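Local coordinates for protein amide synthase (Vibrio cholerae, PDB 1L5A) that acts as a nonribosomal peptide synthetase condensation enzyme, an amide synthase of the pathway that makes vibriobactin, at residues H43-E48 / E138-Q143; P7-H12 / A54-Q59; E61-P66 / L100-I105. All coordinates share one frame; numbering follows the deposited sequence.

Interaction 1 of 3, residues H43-E48 / E138-Q143; sequences HLTVSE and EQRLSQ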
loop_
_atom_site.group_PDB
_atom_site.type_symbol
_atom_site.label_atom_id
_atom_site.label_comp_id
_atom_site.label_asym_id
_atom_site.label_seq_id
_atom_site.Cartn_x
_atom_site.Cartn_y
_atom_site.Cartn_z
ATOM N N HIS A 43 -15.457 -19.217 -27.314
ATOM C CA HIS A 43 -15.839 -20.176 -26.269
ATOM C C HIS A 43 -14.830 -20.132 -25.113
ATOM O O HIS A 43 -15.196 -20.264 -23.939
ATOM C CB HIS A 43 -15.866 -21.590 -26.839
ATOM C CG HIS A 43 -15.935 -22.656 -25.793
ATOM N ND1 HIS A 43 -17.127 -23.144 -25.303
ATOM C CD2 HIS A 43 -14.957 -23.306 -25.116
ATOM C CE1 HIS A 43 -16.882 -24.049 -24.372
ATOM N NE2 HIS A 43 -15.573 -24.164 -24.237
ATOM N N LEU A 44 -13.553 -19.989 -25.445
ATOM C CA LEU A 44 -12.530 -19.908 -24.415
ATOM C C LEU A 44 -12.669 -18.595 -23.635
ATOM O O LEU A 44 -12.709 -18.594 -22.399
ATOM C CB LEU A 44 -11.126 -19.997 -25.036
ATOM C CG LEU A 44 -10.677 -21.382 -25.538
ATOM C CD1 LEU A 44 -9.275 -21.279 -26.109
ATOM C CD2 LEU A 44 -10.699 -22.396 -24.387
ATOM N N THR A 45 -12.759 -17.476 -24.348
ATOM C CA THR A 45 -12.871 -16.201 -23.669
ATOM C C THR A 45 -14.006 -16.157 -22.650
ATOM O O THR A 45 -13.799 -15.755 -21.497
ATOM C CB THR A 45 -13.087 -15.070 -24.647
ATOM O OG1 THR A 45 -11.982 -15.017 -25.547
ATOM C CG2 THR A 45 -13.188 -13.759 -23.896
ATOM N N VAL A 46 -15.195 -16.566 -23.089
ATOM C CA VAL A 46 -16.385 -16.575 -22.253
ATOM C C VAL A 46 -16.256 -17.478 -21.017
ATOM O O VAL A 46 -16.818 -17.183 -19.959
ATOM C CB VAL A 46 -17.630 -16.964 -23.117
ATOM C CG1 VAL A 46 -18.751 -17.399 -22.259
ATOM C CG2 VAL A 46 -18.091 -15.763 -23.938
ATOM N N SER A 47 -15.513 -18.567 -21.127
ATOM C CA SER A 47 -15.335 -19.466 -19.979
ATOM C C SER A 47 -14.595 -18.801 -18.859
ATOM O O SER A 47 -14.841 -19.081 -17.693
ATOM C CB SER A 47 -14.560 -20.708 -20.368
ATOM O OG SER A 47 -15.370 -21.490 -21.224
ATOM N N GLU A 48 -13.684 -17.911 -19.218
ATOM C CA GLU A 48 -12.883 -17.204 -18.236
ATOM C C GLU A 48 -13.622 -16.112 -17.461
ATOM O O GLU A 48 -13.106 -15.631 -16.450
ATOM C CB GLU A 48 -11.657 -16.598 -18.919
ATOM C CG GLU A 48 -10.705 -17.617 -19.561
ATOM C CD GLU A 48 -9.504 -16.951 -20.199
ATOM O OE1 GLU A 48 -9.234 -15.775 -19.868
ATOM O OE2 GLU A 48 -8.822 -17.599 -21.019
ATOM N N GLU A 138 -13.085 -8.177 -25.398
ATOM C CA GLU A 138 -12.689 -8.125 -26.798
ATOM C C GLU A 138 -11.232 -8.444 -26.998
ATOM O O GLU A 138 -10.879 -9.205 -27.890
ATOM C CB GLU A 138 -13.045 -6.751 -27.399
ATOM C CG GLU A 138 -14.558 -6.468 -27.295
ATOM C CD GLU A 138 -14.951 -5.075 -27.724
ATOM O OE1 GLU A 138 -14.133 -4.144 -27.542
ATOM O OE2 GLU A 138 -16.093 -4.909 -28.224
ATOM N N GLN A 139 -10.384 -7.871 -26.158
ATOM C CA GLN A 139 -8.960 -8.117 -26.261
ATOM C C GLN A 139 -8.649 -9.593 -25.977
ATOM O O GLN A 139 -7.810 -10.211 -26.644
ATOM C CB GLN A 139 -8.205 -7.193 -25.297
ATOM C CG GLN A 139 -8.298 -5.693 -25.644
ATOM C CD GLN A 139 -7.871 -5.394 -27.082
ATOM O OE1 GLN A 139 -6.775 -5.766 -27.506
ATOM N NE2 GLN A 139 -8.743 -4.726 -27.839
ATOM N N ARG A 140 -9.341 -10.167 -25.003
ATOM C CA ARG A 140 -9.137 -11.565 -24.679
ATOM C C ARG A 140 -9.545 -12.414 -25.905
ATOM O O ARG A 140 -8.839 -13.344 -26.299
ATOM C CB ARG A 140 -9.975 -11.932 -23.455
ATOM C CG ARG A 140 -9.641 -13.286 -22.857
ATOM C CD ARG A 140 -8.152 -13.434 -22.637
ATOM N NE ARG A 140 -7.829 -14.726 -22.047
ATOM C CZ ARG A 140 -6.626 -15.295 -22.071
ATOM N NH1 ARG A 140 -5.608 -14.692 -22.657
ATOM N NH2 ARG A 140 -6.450 -16.484 -21.522
ATOM N N LEU A 141 -10.668 -12.082 -26.528
ATOM C CA LEU A 141 -11.100 -12.842 -27.691
ATOM C C LEU A 141 -9.977 -12.799 -28.711
ATOM O O LEU A 141 -9.618 -13.811 -29.317
ATOM C CB LEU A 141 -12.368 -12.244 -28.277
ATOM C CG LEU A 141 -12.755 -12.781 -29.644
ATOM C CD1 LEU A 141 -13.194 -14.248 -29.528
ATOM C CD2 LEU A 141 -13.888 -11.906 -30.206
ATOM N N SER A 142 -9.430 -11.608 -28.895
ATOM C CA SER A 142 -8.325 -11.407 -29.806
ATOM C C SER A 142 -7.156 -12.330 -29.417
ATOM O O SER A 142 -6.634 -13.077 -30.244
ATOM C CB SER A 142 -7.862 -9.956 -29.713
ATOM O OG SER A 142 -6.814 -9.699 -30.619
ATOM N N GLN A 143 -6.752 -12.271 -28.150
ATOM C CA GLN A 143 -5.645 -13.072 -27.670
ATOM C C GLN A 143 -5.810 -14.557 -27.932
ATOM O O GLN A 143 -4.904 -15.207 -28.467
ATOM C CB GLN A 143 -5.422 -12.833 -26.180
ATOM C CG GLN A 143 -5.138 -11.399 -25.864
ATOM C CD GLN A 143 -4.937 -11.137 -24.377
ATOM O OE1 GLN A 143 -5.535 -11.796 -23.519
ATOM N NE2 GLN A 143 -4.101 -10.150 -24.069
#
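The guanidinium of Arg140 is met at its edge by two flat partners: the carboxylate of Glu48 across the contact and, from its own helix, the side-chain amide of Gln143. Glu48 is gripped side-on. Arg140 NE reaches Glu48 OE1 at 2.8 Å, tilted somewhat from both planes, while NH2 of Arg140 meets the syn lone pair of Glu48 OE2 at 2.7 Å, close to the guanidinium plane. The carboxylate and guanidinium planes are turned 51° apart, so the pair is a twisted version of the two-pronged salt bridge. On the remaining nitrogen, NH1 of Arg140 gives a bond of 3.0 Å to Gln143 OE1; it stays in the guanidinium plane but approaches from above the carbonyl plane of the amide.

Arg140 reaches this position with CG anti to the backbone N (chi1 -169°) and a bend at chi2, whereas the Glu48 chain runs extended beyond CG and crosses it at about a right angle. Beside the salt bridge, Thr45 of helix 35-47 faces helix 131-150. Its methyl CG2 packs 3.7 Å from Arg140 CB, and its hydroxyl OG1 rests 3.2 Å from Leu141 CA, without a hydrogen bond to the Leu141 amide. That hydroxyl bonds instead to Ala41 O, one turn back in its own helix. The CA atoms of Thr45 and Leu141 are 5.5 Å apart, with the small threonine side chain at this point.

His144 NE2 bonds to Glu48 OE2, the backbone N of Phe158 bonds to Glu48 OE1, and Arg140 NH2 also meets Thr155 O. With both carboxylate oxygens shared between the arginine and further partners, Glu48 is probably held ionised, and this buried interhelical salt bridge ties helices 35-47 and 131-150 to the loop that supplies Thr155 and Phe158.

Interaction 2 of 3, residues P7-H12 / A54-Q59; sequences PFWQRH and ARFSAQ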
loop_
_atom_site.group_PDB
_atom_site.type_symbol
_atom_site.label_atom_id
_atom_site.label_comp_id
_atom_site.label_asym_id
_atom_site.label_seq_id
_atom_site.Cartn_x
_atom_site.Cartn_y
_atom_site.Cartn_z
ATOM N N PRO A 7 -28.301 -0.310 -7.808
ATOM C CA PRO A 7 -29.146 0.570 -8.615
ATOM C C PRO A 7 -29.635 -0.034 -9.923
ATOM O O PRO A 7 -30.761 0.238 -10.336
ATOM C CB PRO A 7 -28.294 1.840 -8.788
ATOM C CG PRO A 7 -26.898 1.379 -8.561
ATOM C CD PRO A 7 -27.002 0.312 -7.506
ATOM N N PHE A 8 -28.818 -0.864 -10.574
ATOM C CA PHE A 8 -29.264 -1.483 -11.822
ATOM C C PHE A 8 -30.391 -2.457 -11.519
ATOM O O PHE A 8 -31.387 -2.536 -12.236
ATOM C CB PHE A 8 -28.118 -2.224 -12.535
ATOM C CG PHE A 8 -27.086 -1.307 -13.116
ATOM C CD1 PHE A 8 -25.871 -1.115 -12.481
ATOM C CD2 PHE A 8 -27.356 -0.579 -14.266
ATOM C CE1 PHE A 8 -24.931 -0.205 -12.980
ATOM C CE2 PHE A 8 -26.423 0.337 -14.775
ATOM C CZ PHE A 8 -25.206 0.524 -14.127
ATOM N N TRP A 9 -30.223 -3.187 -10.436
ATOM C CA TRP A 9 -31.198 -4.167 -10.028
ATOM C C TRP A 9 -32.540 -3.504 -9.744
ATOM O O TRP A 9 -33.591 -4.023 -10.128
ATOM C CB TRP A 9 -30.685 -4.902 -8.791
ATOM C CG TRP A 9 -31.719 -5.738 -8.145
ATOM C CD1 TRP A 9 -32.368 -5.476 -6.977
ATOM C CD2 TRP A 9 -32.267 -6.964 -8.647
ATOM N NE1 TRP A 9 -33.289 -6.464 -6.719
ATOM C CE2 TRP A 9 -33.244 -7.390 -7.727
ATOM C CE3 TRP A 9 -32.028 -7.736 -9.785
ATOM C CZ2 TRP A 9 -33.979 -8.555 -7.908
ATOM C CZ3 TRP A 9 -32.756 -8.889 -9.968
ATOM C CH2 TRP A 9 -33.722 -9.292 -9.032
ATOM N N GLN A 10 -32.505 -2.359 -9.064
ATOM C CA GLN A 10 -33.728 -1.648 -8.743
ATOM C C GLN A 10 -34.391 -1.104 -10.009
ATOM O O GLN A 10 -35.596 -1.302 -10.209
ATOM C CB GLN A 10 -33.432 -0.541 -7.736
ATOM C CG GLN A 10 -33.396 -1.064 -6.316
ATOM C CD GLN A 10 -32.267 -0.470 -5.495
ATOM O OE1 GLN A 10 -31.903 -1.025 -4.450
ATOM N NE2 GLN A 10 -31.701 0.663 -5.955
ATOM N N ARG A 11 -33.620 -0.448 -10.875
ATOM C CA ARG A 11 -34.191 0.058 -12.123
ATOM C C ARG A 11 -34.977 -1.074 -12.815
ATOM O O ARG A 11 -36.051 -0.855 -13.379
ATOM C CB ARG A 11 -33.088 0.570 -13.053
ATOM C CG ARG A 11 -32.691 2.016 -12.816
ATOM C CD ARG A 11 -31.260 2.328 -13.261
ATOM N NE ARG A 11 -31.068 2.374 -14.709
ATOM C CZ ARG A 11 -31.387 3.407 -15.481
ATOM N NH1 ARG A 11 -31.925 4.493 -14.955
ATOM N NH2 ARG A 11 -31.154 3.360 -16.784
ATOM N N HIS A 12 -34.447 -2.289 -12.745
ATOM C CA HIS A 12 -35.102 -3.427 -13.361
ATOM C C HIS A 12 -36.415 -3.784 -12.679
ATOM O O HIS A 12 -37.372 -4.210 -13.326
ATOM C CB HIS A 12 -34.187 -4.641 -13.321
ATOM C CG HIS A 12 -34.813 -5.880 -13.870
ATOM N ND1 HIS A 12 -34.886 -6.139 -15.221
ATOM C CD2 HIS A 12 -35.416 -6.923 -13.251
ATOM C CE1 HIS A 12 -35.502 -7.292 -15.412
ATOM N NE2 HIS A 12 -35.833 -7.788 -14.232
ATOM N N ALA A 54 -23.523 -15.341 -13.809
ATOM C CA ALA A 54 -24.345 -14.815 -12.744
ATOM C C ALA A 54 -25.828 -14.897 -13.082
ATOM O O ALA A 54 -26.221 -14.795 -14.241
ATOM C CB ALA A 54 -23.975 -13.368 -12.482
ATOM N N ARG A 55 -26.637 -15.086 -12.044
ATOM C CA ARG A 55 -28.088 -15.144 -12.153
ATOM C C ARG A 55 -28.671 -14.574 -10.863
ATOM O O ARG A 55 -28.039 -14.641 -9.798
ATOM C CB ARG A 55 -28.564 -16.587 -12.379
ATOM C CG ARG A 55 -28.139 -17.105 -13.730
ATOM C CD ARG A 55 -28.989 -18.225 -14.215
ATOM N NE ARG A 55 -28.639 -18.598 -15.584
ATOM C CZ ARG A 55 -29.250 -19.566 -16.258
ATOM N NH1 ARG A 55 -30.245 -20.250 -15.683
ATOM N NH2 ARG A 55 -28.853 -19.869 -17.492
ATOM N N PHE A 56 -29.868 -13.995 -10.955
ATOM C CA PHE A 56 -30.479 -13.409 -9.770
ATOM C C PHE A 56 -31.804 -14.038 -9.382
ATOM O O PHE A 56 -32.615 -14.387 -10.243
ATOM C CB PHE A 56 -30.675 -11.910 -9.979
ATOM C CG PHE A 56 -29.402 -11.167 -10.240
ATOM C CD1 PHE A 56 -28.899 -11.060 -11.523
ATOM C CD2 PHE A 56 -28.681 -10.611 -9.190
ATOM C CE1 PHE A 56 -27.698 -10.415 -11.759
ATOM C CE2 PHE A 56 -27.480 -9.961 -9.418
ATOM C CZ PHE A 56 -26.987 -9.862 -10.700
ATOM N N SER A 57 -32.020 -14.184 -8.076
ATOM C CA SER A 57 -33.275 -14.737 -7.566
ATOM C C SER A 57 -34.290 -13.603 -7.597
ATOM O O SER A 57 -33.933 -12.448 -7.842
ATOM C CB SER A 57 -33.128 -15.202 -6.119
ATOM O OG SER A 57 -33.277 -14.109 -5.233
ATOM N N ALA A 58 -35.551 -13.931 -7.339
ATOM C CA ALA A 58 -36.608 -12.926 -7.328
ATOM C C ALA A 58 -36.341 -11.919 -6.210
ATOM O O ALA A 58 -36.797 -10.778 -6.274
ATOM C CB ALA A 58 -37.963 -13.598 -7.129
ATOM N N GLN A 59 -35.584 -12.356 -5.205
ATOM C CA GLN A 59 -35.235 -11.529 -4.057
ATOM C C GLN A 59 -33.883 -10.827 -4.216
ATOM O O GLN A 59 -33.308 -10.346 -3.231
ATOM C CB GLN A 59 -35.186 -12.387 -2.787
ATOM C CG GLN A 59 -36.472 -13.123 -2.466
ATOM C CD GLN A 59 -36.837 -14.167 -3.509
ATOM O OE1 GLN A 59 -36.095 -15.127 -3.729
ATOM N NE2 GLN A 59 -37.990 -13.986 -4.156
#
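Trp9 provides the whole side-chain reach of helix 6-14 toward residues 54-59, and the tight part of the contact lies where the six-membered ring of its indole meets Phe56. Trp9 CZ3 packs 3.7 Å from Phe56 CB and 4.1 Å from CG at the root of the phenyl ring. The ring centroids are 5.6 Å apart and the planes inclined by 32°, an oblique pairing in which the two side chains slide past each other in opposite directions. A chi1 of 169° swings the indole of Trp9 away from its own backbone N and out to the strand, bridging a gap of 9.3 Å between the CA atoms of Trp9 and Phe56.

Farther along the indole the packing gives way to backbone carbonyls. Trp9 CH2 lies 3.4 Å from Ser57 O, and the edge at CZ2 faces Ala58 O at 3.9 Å, nearly in the ring plane. Here the chain has left the strand: the CB atoms of Ser57, Ala58 and Gln59 all point away from the helix, and Ala58 and Gln59 are exposed. An ST turn shapes this outer side, with Ser57 OG accepting from Gln59 N at 2.9 Å; the same oxygen also bonds to Glu61 N.

No hydrogen bond joins the two segments, so the contact rests on van der Waals packing, apolar at Phe56 and against carbonyl oxygens beyond it. Ile101 of the loop 100-105 also packs on Trp9, and Leu62 of the neighbouring strand 62-64 packs on Phe56. The N-terminal helix 6-14 thus lies against the two-stranded hairpin 54-64, while its Phe8 ring meets His126, part of the HHxxxDG sequence of condensation domains.

Interaction 3 of 3, residues E61-P66 / L100-I105; sequences ELYWHP and LIDAPI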
loop_
_atom_site.group_PDB
_atom_site.type_symbol
_atom_site.label_atom_id
_atom_site.label_comp_id
_atom_site.label_asym_id
_atom_site.label_seq_id
_atom_site.Cartn_x
_atom_site.Cartn_y
_atom_site.Cartn_z
ATOM N N GLU A 61 -30.996 -12.185 -4.886
ATOM C CA GLU A 61 -29.848 -12.978 -4.447
ATOM C C GLU A 61 -29.080 -13.457 -5.668
ATOM O O GLU A 61 -29.644 -14.110 -6.550
ATOM C CB GLU A 61 -30.273 -14.198 -3.631
ATOM C CG GLU A 61 -29.188 -15.268 -3.613
ATOM C CD GLU A 61 -29.310 -16.228 -2.453
ATOM O OE1 GLU A 61 -29.057 -15.818 -1.293
ATOM O OE2 GLU A 61 -29.659 -17.398 -2.704
ATOM N N LEU A 62 -27.796 -13.115 -5.721
ATOM C CA LEU A 62 -26.957 -13.509 -6.827
ATOM C C LEU A 62 -26.447 -14.910 -6.530
ATOM O O LEU A 62 -25.989 -15.202 -5.423
ATOM C CB LEU A 62 -25.804 -12.525 -6.972
ATOM C CG LEU A 62 -24.806 -12.704 -8.118
ATOM C CD1 LEU A 62 -24.013 -11.419 -8.317
ATOM C CD2 LEU A 62 -23.874 -13.851 -7.814
ATOM N N TYR A 63 -26.571 -15.789 -7.515
ATOM C CA TYR A 63 -26.113 -17.169 -7.387
ATOM C C TYR A 63 -25.474 -17.553 -8.742
ATOM O O TYR A 63 -25.677 -16.847 -9.756
ATOM C CB TYR A 63 -27.296 -18.077 -7.006
ATOM C CG TYR A 63 -28.323 -18.263 -8.086
ATOM C CD1 TYR A 63 -28.222 -19.316 -8.988
ATOM C CD2 TYR A 63 -29.394 -17.379 -8.221
ATOM C CE1 TYR A 63 -29.174 -19.493 -10.010
ATOM C CE2 TYR A 63 -30.347 -17.541 -9.236
ATOM C CZ TYR A 63 -30.230 -18.604 -10.129
ATOM O OH TYR A 63 -31.150 -18.776 -11.140
ATOM N N TRP A 64 -24.721 -18.656 -8.770
ATOM C CA TRP A 64 -24.007 -19.050 -9.986
ATOM C C TRP A 64 -24.431 -20.264 -10.820
ATOM O O TRP A 64 -24.502 -21.395 -10.336
ATOM C CB TRP A 64 -22.525 -19.214 -9.647
ATOM C CG TRP A 64 -22.032 -18.138 -8.761
ATOM C CD1 TRP A 64 -22.112 -18.103 -7.399
ATOM C CD2 TRP A 64 -21.462 -16.885 -9.164
ATOM N NE1 TRP A 64 -21.631 -16.903 -6.931
ATOM C CE2 TRP A 64 -21.225 -16.138 -7.991
ATOM C CE3 TRP A 64 -21.134 -16.321 -10.400
ATOM C CZ2 TRP A 64 -20.671 -14.848 -8.016
ATOM C CZ3 TRP A 64 -20.583 -15.036 -10.428
ATOM C CH2 TRP A 64 -20.358 -14.316 -9.237
ATOM N N HIS A 65 -24.671 -20.013 -12.099
ATOM C CA HIS A 65 -25.010 -21.072 -13.039
ATOM C C HIS A 65 -23.699 -21.864 -13.230
ATOM O O HIS A 65 -22.617 -21.288 -13.355
ATOM C CB HIS A 65 -25.461 -20.463 -14.357
ATOM C CG HIS A 65 -26.221 -21.410 -15.223
ATOM N ND1 HIS A 65 -25.788 -21.784 -16.479
ATOM C CD2 HIS A 65 -27.404 -22.042 -15.025
ATOM C CE1 HIS A 65 -26.671 -22.602 -17.021
ATOM N NE2 HIS A 65 -27.660 -22.776 -16.161
ATOM N N PRO A 66 -23.778 -23.194 -13.271
ATOM C CA PRO A 66 -22.546 -23.976 -13.433
ATOM C C PRO A 66 -21.965 -24.097 -14.839
ATOM O O PRO A 66 -20.840 -24.547 -14.997
ATOM C CB PRO A 66 -22.941 -25.327 -12.876
ATOM C CG PRO A 66 -24.345 -25.452 -13.395
ATOM C CD PRO A 66 -24.953 -24.072 -13.144
ATOM N N LEU A 100 -34.480 -10.495 -15.635
ATOM C CA LEU A 100 -33.234 -10.709 -14.925
ATOM C C LEU A 100 -33.330 -11.880 -13.983
ATOM O O LEU A 100 -32.321 -12.505 -13.669
ATOM C CB LEU A 100 -32.843 -9.465 -14.122
ATOM C CG LEU A 100 -32.014 -8.371 -14.791
ATOM C CD1 LEU A 100 -31.603 -7.353 -13.747
ATOM C CD2 LEU A 100 -30.786 -8.967 -15.433
ATOM N N ILE A 101 -34.538 -12.174 -13.516
ATOM C CA ILE A 101 -34.715 -13.277 -12.582
ATOM C C ILE A 101 -34.431 -14.624 -13.243
ATOM O O ILE A 101 -34.907 -14.908 -14.337
ATOM C CB ILE A 101 -36.158 -13.323 -11.982
ATOM C CG1 ILE A 101 -36.562 -11.954 -11.437
ATOM C CG2 ILE A 101 -36.217 -14.342 -10.824
ATOM C CD1 ILE A 101 -35.814 -11.544 -10.196
ATOM N N ASP A 102 -33.629 -15.431 -12.566
ATOM C CA ASP A 102 -33.283 -16.763 -13.025
ATOM C C ASP A 102 -33.012 -16.926 -14.528
ATOM O O ASP A 102 -33.239 -18.000 -15.079
ATOM C CB ASP A 102 -34.393 -17.718 -12.585
ATOM C CG ASP A 102 -34.696 -17.601 -11.097
ATOM O OD1 ASP A 102 -33.799 -17.860 -10.257
ATOM O OD2 ASP A 102 -35.843 -17.233 -10.765
ATOM N N ALA A 103 -32.512 -15.885 -15.188
ATOM C CA ALA A 103 -32.233 -15.979 -16.616
ATOM C C ALA A 103 -30.765 -15.680 -16.990
ATOM O O ALA A 103 -30.004 -15.112 -16.209
ATOM C CB ALA A 103 -33.164 -15.049 -17.375
ATOM N N PRO A 104 -30.351 -16.073 -18.199
ATOM C CA PRO A 104 -28.968 -15.812 -18.598
ATOM C C PRO A 104 -28.811 -14.321 -18.815
ATOM O O PRO A 104 -29.641 -13.704 -19.478
ATOM C CB PRO A 104 -28.821 -16.581 -19.920
ATOM C CG PRO A 104 -29.995 -17.560 -19.925
ATOM C CD PRO A 104 -31.086 -16.794 -19.251
ATOM N N ILE A 105 -27.733 -13.750 -18.291
ATOM C CA ILE A 105 -27.497 -12.325 -18.438
ATOM C C ILE A 105 -26.801 -11.967 -19.736
ATOM O O ILE A 105 -26.817 -10.814 -20.148
ATOM C CB ILE A 105 -26.657 -11.773 -17.265
ATOM C CG1 ILE A 105 -27.259 -12.218 -15.933
ATOM C CG2 ILE A 105 -26.650 -10.266 -17.290
ATOM C CD1 ILE A 105 -28.644 -11.718 -15.671
#
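A single side-chain hydrogen bond joins Tyr63 to Asp102: Tyr63 OH donates to Asp102 OD1 over 2.9 Å, and OD1 accepts with its anti lone pair, the one facing away from the other carboxylate oxygen. The two side chains cross at about a right angle, with ring and carboxylate planes 44° apart.

Van der Waals contact adds little and comes from the same end of the tyrosine. Tyr63 OH lies 3.5 Å from Asp102 CA, and CE2 lies 3.6 Å from Asp102 OD1. Tyr63 CG sits between the backbone N and the carbonyl carbon (chi1 69°), an orientation from which its hydroxyl end spans the 9.1 Å between the CA atoms of Tyr63 and Asp102.

Backbone geometry presents the acceptor. Asp102 is the third residue of a type II turn from Leu100 to Ala103, and its main chain is bonded to Phe56 of strand 54-56, the strand that also pairs with Tyr63.

Since Asp102 is exposed, the bond is a surface link between hairpin and loop. Donation from the phenol would be expected to favour the ionised carboxylate modestly, although solvent probably competes for it.

Interactions 2 and 3 form one neighbourhood, their centres 9 Å apart: Arg55 O pairs with Tyr63 N between the antiparallel strands 54-56 and 62-64, and Phe56 O meets Asp102 N of loop 100-105 at 2.7 Å. Interaction 1, between helices 35-47 and 131-150, stands apart, with its centre 26 Å from interaction 2 and 21 Å from interaction 3, and touches neither. Along the chain, interaction 2 closes before interaction 3 opens; interaction 1 crosses interaction 2 and encloses interaction 3. Helix 35-47 leads on to the hairpin, and the helix pair and the hairpin, with helix 6-14 and loop 100-105 against it, all belong to the N-terminal part of the condensation fold.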